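Local coordinates for protein pyruvate kinase 1 (Trypanosoma brucei brucei, PDB 4KCT) that catalyses the transfer of phosphate from phosphoenolpyruvate to ADP, giving pyruvate and ATP, and also decarboxylates oxaloacetate, at residues A[30-35]-A[39-44]; A[51-54]-A[60-63]. One frame throughout, in Å; residues are numbered along the deposited sequence.

Contact 1 (A[30-35]-A[39-44])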
ATOM      1  N   PRO A  30      24.186  44.571   8.483  1.00 19.66           N
ATOM      2  CA  PRO A  30      24.257  45.933   7.961  1.00 20.84           C
ATOM      3  C   PRO A  30      23.357  46.164   6.740  1.00 20.03           C
ATOM      4  O   PRO A  30      22.882  47.261   6.553  1.00 21.71           O
ATOM      5  CB  PRO A  30      25.743  46.107   7.579  1.00 21.53           C
ATOM      6  CG  PRO A  30      26.360  44.751   7.686  1.00 26.29           C
ATOM      7  CD  PRO A  30      25.505  43.936   8.604  1.00 22.67           C
ATOM      8  N   SER A  31      23.087  45.131   5.943  1.00 20.28           N
ATOM      9  CA  SER A  31      22.190  45.310   4.793  1.00 24.28           C
ATOM     10  C   SER A  31      20.753  45.567   5.215  1.00 25.06           C
ATOM     11  O   SER A  31      19.937  46.013   4.391  1.00 25.78           O
ATOM     12  CB  SER A  31      22.224  44.094   3.870  1.00 23.87           C
ATOM     13  OG  SER A  31      23.420  44.045   3.155  1.00 24.30           O
ATOM     14  N   THR A  32      20.382  45.072   6.399  1.00 23.65           N
ATOM     15  CA  THR A  32      18.966  44.924   6.734  1.00 23.35           C
ATOM     16  C   THR A  32      18.508  45.534   8.079  1.00 25.10           C
ATOM     17  O   THR A  32      17.354  45.340   8.481  1.00 23.82           O
ATOM     18  CB  THR A  32      18.510  43.449   6.650  1.00 20.76           C
ATOM     19  OG1 THR A  32      19.528  42.602   7.222  1.00 20.56           O
ATOM     20  CG2 THR A  32      18.321  43.044   5.160  1.00 22.08           C
ATOM     21  N   GLN A  33      19.402  46.194   8.804  1.00 22.81           N
ATOM     22  CA  GLN A  33      19.078  46.556  10.188  1.00 23.24           C
ATOM     23  C   GLN A  33      18.115  47.747  10.351  1.00 24.24           C
ATOM     24  O   GLN A  33      17.495  47.912  11.405  1.00 21.89           O
ATOM     25  CB  GLN A  33      20.337  46.762  11.038  1.00 25.32           C
ATOM     26  CG  GLN A  33      20.040  46.728  12.537  1.00 23.98           C
ATOM     27  CD  GLN A  33      21.256  47.072  13.380  1.00 27.72           C
ATOM     28  OE1 GLN A  33      21.960  48.041  13.098  1.00 25.26           O
ATOM     29  NE2 GLN A  33      21.561  46.233  14.347  1.00 23.48           N
ATOM     30  N   SER A  34      18.064  48.626   9.362  1.00 25.57           N
ATOM     31  CA  SER A  34      17.271  49.837   9.505  1.00 25.87           C
ATOM     32  C   SER A  34      15.779  49.488   9.547  1.00 28.89           C
ATOM     33  O   SER A  34      15.349  48.453   9.015  1.00 21.82           O
ATOM     34  CB  SER A  34      17.562  50.821   8.361  1.00 28.71           C
ATOM     35  OG  SER A  34      17.003  50.355   7.141  1.00 26.52           O
ATOM     36  N   VAL A  35      14.983  50.344  10.176  1.00 23.89           N
ATOM     37  CA  VAL A  35      13.552  50.094  10.234  1.00 26.13           C
ATOM     38  C   VAL A  35      12.963  49.976   8.819  1.00 27.55           C
ATOM     39  O   VAL A  35      12.109  49.124   8.558  1.00 24.24           O
ATOM     40  CB  VAL A  35      12.827  51.190  11.032  1.00 27.02           C
ATOM     41  CG1 VAL A  35      11.321  51.043  10.914  1.00 27.15           C
ATOM     42  CG2 VAL A  35      13.279  51.149  12.493  1.00 25.20           C
ATOM     43  N   LYS A  39      11.105  46.663   7.304  1.00 24.02           N
ATOM     44  CA  LYS A  39       9.744  46.681   6.767  1.00 24.72           C
ATOM     45  C   LYS A  39       9.689  46.017   5.401  1.00 24.10           C
ATOM     46  O   LYS A  39       8.815  45.186   5.142  1.00 23.73           O
ATOM     47  CB  LYS A  39       9.192  48.112   6.686  1.00 25.03           C
ATOM     48  CG  LYS A  39       8.714  48.640   8.036  1.00 28.61           C
ATOM     49  CD  LYS A  39       7.813  49.870   7.877  1.00 35.49           C
ATOM     50  CE  LYS A  39       8.495  50.937   7.075  1.00 36.54           C
ATOM     51  NZ  LYS A  39       7.613  52.147   6.920  1.00 43.59           N
ATOM     52  N   ASN A  40      10.643  46.355   4.535  1.00 22.63           N
ATOM     53  CA  ASN A  40      10.717  45.712   3.245  1.00 22.48           C
ATOM     54  C   ASN A  40      10.952  44.203   3.341  1.00 21.35           C
ATOM     55  O   ASN A  40      10.421  43.432   2.535  1.00 22.00           O
ATOM     56  CB  ASN A  40      11.782  46.369   2.381  1.00 23.61           C
ATOM     57  CG  ASN A  40      11.356  47.740   1.884  1.00 28.01           C
ATOM     58  OD1 ASN A  40      10.179  48.016   1.769  1.00 32.14           O
ATOM     59  ND2 ASN A  40      12.319  48.598   1.614  1.00 27.27           N
ATOM     60  N   LEU A  41      11.829  43.791   4.248  1.00 19.95           N
ATOM     61  CA  LEU A  41      12.051  42.366   4.475  1.00 20.47           C
ATOM     62  C   LEU A  41      10.749  41.672   4.876  1.00 19.96           C
ATOM     63  O   LEU A  41      10.471  40.559   4.438  1.00 20.93           O
ATOM     64  CB  LEU A  41      13.090  42.150   5.564  1.00 22.93           C
ATOM     65  CG  LEU A  41      14.556  41.893   5.214  1.00 30.36           C
ATOM     66  CD1 LEU A  41      15.260  41.134   6.349  1.00 23.88           C
ATOM     67  CD2 LEU A  41      14.738  41.161   3.887  1.00 26.59           C
ATOM     68  N   MET A  42      10.006  42.289   5.789  1.00 18.71           N
ATOM     69  CA  MET A  42       8.735  41.730   6.242  1.00 19.89           C
ATOM     70  C   MET A  42       7.732  41.651   5.086  1.00 21.66           C
ATOM     71  O   MET A  42       7.100  40.613   4.867  1.00 20.70           O
ATOM     72  CB  MET A  42       8.168  42.581   7.373  1.00 21.56           C
ATOM     73  CG  MET A  42       8.944  42.405   8.666  1.00 24.16           C
ATOM     74  SD  MET A  42       8.551  43.675   9.880  1.00 22.70           S
ATOM     75  CE  MET A  42       9.839  43.324  11.094  1.00 22.59           C
ATOM     76  N   LYS A  43       7.628  42.720   4.309  1.00 21.17           N
ATOM     77  CA  LYS A  43       6.739  42.690   3.144  1.00 22.19           C
ATOM     78  C   LYS A  43       7.177  41.633   2.168  1.00 21.50           C
ATOM     79  O   LYS A  43       6.364  41.028   1.508  1.00 23.53           O
ATOM     80  CB  LYS A  43       6.704  44.047   2.449  1.00 22.80           C
ATOM     81  CG  LYS A  43       5.947  45.094   3.238  1.00 26.30           C
ATOM     82  CD  LYS A  43       6.278  46.478   2.692  1.00 30.47           C
ATOM     83  CE  LYS A  43       5.286  47.507   3.160  1.00 41.13           C
ATOM     84  NZ  LYS A  43       5.540  48.785   2.435  1.00 53.57           N
ATOM     85  N   SER A  44       8.475  41.391   2.094  1.00 21.09           N
ATOM     86  CA  SER A  44       8.996  40.403   1.147  1.00 21.25           C
ATOM     87  C   SER A  44       8.739  38.959   1.596  1.00 21.75           C
ATOM     88  O   SER A  44       8.768  38.025   0.764  1.00 21.88           O
ATOM     89  CB  SER A  44      10.495  40.618   0.912  1.00 22.09           C
ATOM     90  OG  SER A  44      10.741  41.873   0.296  1.00 21.97           O
TER
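Val35 and Lys39 meet through the backbone at the start of helix 35-44. The amide N of Lys39 donates to Val35 O across 2.9 Å, with an N-H...O angle of 160°, the ordinary i to i+4 bond of an alpha-helix and here its opening turn. The aliphatic base of Lys39 packs against the same carbonyl: its CG lies 3.5 Å from Val35 O, since chi1 of -79° sets CG beside the backbone N, the atom that bonds this oxygen. Farther out the lysine chain bends at chi3, and NZ forms salt bridges with Glu36 and with Glu74 of helix 58-75.

The second meeting point is apolar. Thr32 turns its methyl toward the helix, and CG2 rests 3.8 Å from Leu41 CD1, the two side chains crossing at about a right angle. With chi1 at 42°, the hydroxyl of Thr32 is placed away from the leucine and bonds instead to Gly29 N and Thr334 O, so that one short side chain serves a buried hydrocarbon contact and two polar partners.

The loop leaving barrel strand 23-27 is thus folded back on the helix that follows it. Val35 and Lys39 also touch helix 58-75, through Asn67 and Ala71, whereas Thr32 and Leu41 lean on Pro340 and Val344 of helix 340-356, which places helix 35-44 between these two helices on the outside of the barrel.

Contact 2 (A[51-54]-A[60-63]). With K (potassium ion), chain D.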
ATOM      1  N   MET A  51      19.196  37.068  14.948  1.00 16.22           N
ATOM      2  CA  MET A  51      20.383  37.789  15.369  1.00 17.61           C
ATOM      3  C   MET A  51      21.508  36.786  15.599  1.00 18.33           C
ATOM      4  O   MET A  51      21.393  35.889  16.443  1.00 16.64           O
ATOM      5  CB  MET A  51      20.108  38.549  16.673  1.00 18.65           C
ATOM      6  CG  MET A  51      18.863  39.451  16.632  1.00 19.74           C
ATOM      7  SD  MET A  51      18.573  40.250  18.214  1.00 24.09           S
ATOM      8  CE  MET A  51      18.191  38.852  19.288  1.00 18.01           C
ATOM      9  N   ASN A  52      22.598  36.951  14.862  1.00 18.37           N
ATOM     10  CA  ASN A  52      23.731  36.074  14.982  1.00 18.94           C
ATOM     11  C   ASN A  52      24.704  36.625  15.989  1.00 20.33           C
ATOM     12  O   ASN A  52      25.458  37.561  15.687  1.00 19.13           O
ATOM     13  CB  ASN A  52      24.438  35.925  13.637  1.00 20.41           C
ATOM     14  CG  ASN A  52      25.577  34.909  13.691  1.00 22.17           C
ATOM     15  OD1 ASN A  52      25.835  34.286  14.737  1.00 18.55           O
ATOM     16  ND2 ASN A  52      26.264  34.746  12.578  1.00 22.39           N
ATOM     17  N   PHE A  53      24.648  36.098  17.209  1.00 20.28           N
ATOM     18  CA  PHE A  53      25.488  36.613  18.296  1.00 22.16           C
ATOM     19  C   PHE A  53      26.914  36.102  18.219  1.00 24.44           C
ATOM     20  O   PHE A  53      27.722  36.412  19.089  1.00 22.89           O
ATOM     21  CB  PHE A  53      24.893  36.272  19.677  1.00 20.83           C
ATOM     22  CG  PHE A  53      23.908  37.280  20.178  1.00 22.37           C
ATOM     23  CD1 PHE A  53      22.810  37.645  19.408  1.00 22.75           C
ATOM     24  CD2 PHE A  53      24.086  37.888  21.423  1.00 23.57           C
ATOM     25  CE1 PHE A  53      21.891  38.562  19.882  1.00 19.81           C
ATOM     26  CE2 PHE A  53      23.172  38.802  21.900  1.00 23.51           C
ATOM     27  CZ  PHE A  53      22.095  39.174  21.113  1.00 23.53           C
ATOM     28  N   SER A  54      27.255  35.375  17.157  1.00 23.28           N
ATOM     29  CA  SER A  54      28.675  35.175  16.852  1.00 25.21           C
ATOM     30  C   SER A  54      29.398  36.499  16.588  1.00 27.65           C
ATOM     31  O   SER A  54      30.591  36.600  16.825  1.00 26.20           O
ATOM     32  CB  SER A  54      28.867  34.231  15.669  1.00 28.33           C
ATOM     33  OG  SER A  54      28.524  32.916  16.029  1.00 25.75           O
ATOM     34  N   TYR A  60      24.612  46.557  19.409  1.00 25.33           N
ATOM     35  CA  TYR A  60      24.233  46.302  18.020  1.00 24.37           C
ATOM     36  C   TYR A  60      22.905  45.508  17.942  1.00 23.03           C
ATOM     37  O   TYR A  60      21.965  45.883  17.214  1.00 23.24           O
ATOM     38  CB  TYR A  60      25.361  45.552  17.290  1.00 24.33           C
ATOM     39  CG  TYR A  60      25.085  45.325  15.807  1.00 27.73           C
ATOM     40  CD1 TYR A  60      25.296  46.348  14.879  1.00 26.23           C
ATOM     41  CD2 TYR A  60      24.500  44.128  15.354  1.00 26.66           C
ATOM     42  CE1 TYR A  60      25.031  46.163  13.534  1.00 25.00           C
ATOM     43  CE2 TYR A  60      24.179  43.951  14.009  1.00 28.29           C
ATOM     44  CZ  TYR A  60      24.443  44.972  13.106  1.00 27.57           C
ATOM     45  OH  TYR A  60      24.083  44.834  11.788  1.00 27.03           O
ATOM     46  N   HIS A  61      22.815  44.440  18.721  1.00 21.93           N
ATOM     47  CA  HIS A  61      21.645  43.583  18.668  1.00 22.22           C
ATOM     48  C   HIS A  61      20.456  44.211  19.302  1.00 22.47           C
ATOM     49  O   HIS A  61      19.334  43.960  18.893  1.00 18.84           O
ATOM     50  CB  HIS A  61      21.940  42.231  19.294  1.00 23.00           C
ATOM     51  CG  HIS A  61      22.967  41.443  18.542  1.00 25.76           C
ATOM     52  ND1 HIS A  61      22.813  41.118  17.235  1.00 23.77           N
ATOM     53  CD2 HIS A  61      24.256  41.061  18.889  1.00 24.07           C
ATOM     54  CE1 HIS A  61      23.919  40.488  16.804  1.00 24.55           C
ATOM     55  NE2 HIS A  61      24.786  40.422  17.819  1.00 23.47           N
ATOM     56  N   GLN A  62      20.676  45.111  20.264  1.00 22.99           N
ATOM     57  CA  GLN A  62      19.565  45.878  20.811  1.00 22.09           C
ATOM     58  C   GLN A  62      18.896  46.720  19.721  1.00 23.03           C
ATOM     59  O   GLN A  62      17.669  46.854  19.692  1.00 24.70           O
ATOM     60  CB  GLN A  62      20.023  46.797  21.961  1.00 24.32           C
ATOM     61  CG  GLN A  62      18.856  47.558  22.605  1.00 26.18           C
ATOM     62  CD  GLN A  62      17.964  46.654  23.434  1.00 28.42           C
ATOM     63  OE1 GLN A  62      18.423  46.036  24.387  1.00 33.12           O
ATOM     64  NE2 GLN A  62      16.701  46.496  23.012  1.00 25.49           N
ATOM     65  N   THR A  63      19.708  47.347  18.877  1.00 22.04           N
ATOM     66  CA  THR A  63      19.192  48.106  17.729  1.00 23.97           C
ATOM     67  C   THR A  63      18.304  47.220  16.830  1.00 22.55           C
ATOM     68  O   THR A  63      17.222  47.640  16.393  1.00 22.47           O
ATOM     69  CB  THR A  63      20.347  48.747  16.923  1.00 26.17           C
ATOM     70  OG1 THR A  63      21.066  49.649  17.776  1.00 26.95           O
ATOM     71  CG2 THR A  63      19.831  49.528  15.717  1.00 26.17           C
TER
HETATM   72  K     K D1002      25.957  31.774  15.817  1.00 27.08           K
HETATM   73  O   HOH W   1      27.738  29.880  16.073  1.00 25.20           O
HETATM   74  O   HOH W   2      26.178  30.624  13.165  1.00 33.20           O
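The rings of Phe53 and His61 lie nearly parallel in an offset stack, their planes at 14° and their centroids 3.9 Å apart. His61 CD2 sits over the centre of the phenyl face, while Phe53 CE1 comes down nearer the rim of the imidazole, 3.4 Å from His61 CG. Tyr60 turns the edge of its ring, at CD2, to the opposite imidazole face near its rim. The rotation of the imidazole is further fixed by a hydrogen bond between His61 NE2 and His55 O.

Met51 passes alongside in the opposite direction: CB is 3.8 Å from His61 ND1, and the sulfur stands obliquely to the ring, 5.2 Å from its centroid.

The chi1 of -175° carries the amide of Asn52 away from its own N and brings OD1 to 2.7 Å from the potassium ion. The same oxygen accepts from Ser54 N, which approaches from above the amide plane and closes an Asx turn; Ser54 OG binds the ion at 2.8 Å.

Two waters, Asp84 and Thr85 join these ligands. The arrangement is that of a beta-alpha-beta unit in a TIM barrel, with the monovalent cation site of pyruvate kinase at the C-terminal end of strand 46-52.

In the fold
Contacts 1 and 2 follow one another along the chain, their centres about 15 Å apart, and belong to the first two strand-helix units of the barrel. Helix 35-44 leads directly into strand 46-52, so the element that closes contact 1 delivers the strand that opens contact 2. They also touch: Gln33 NE2 lies 2.9 Å from Tyr60 O, and Pro30 N lies 3.3 Å from Tyr60 OH, so the 30-35 loop packs on the start of helix 58-75. The potassium ion held by Asn52 and Ser54 ties contact 2 to the active site; the Asn52 side chain is about 7 Å from the bound pyruvate and about 8 Å from the magnesium ion, touching neither.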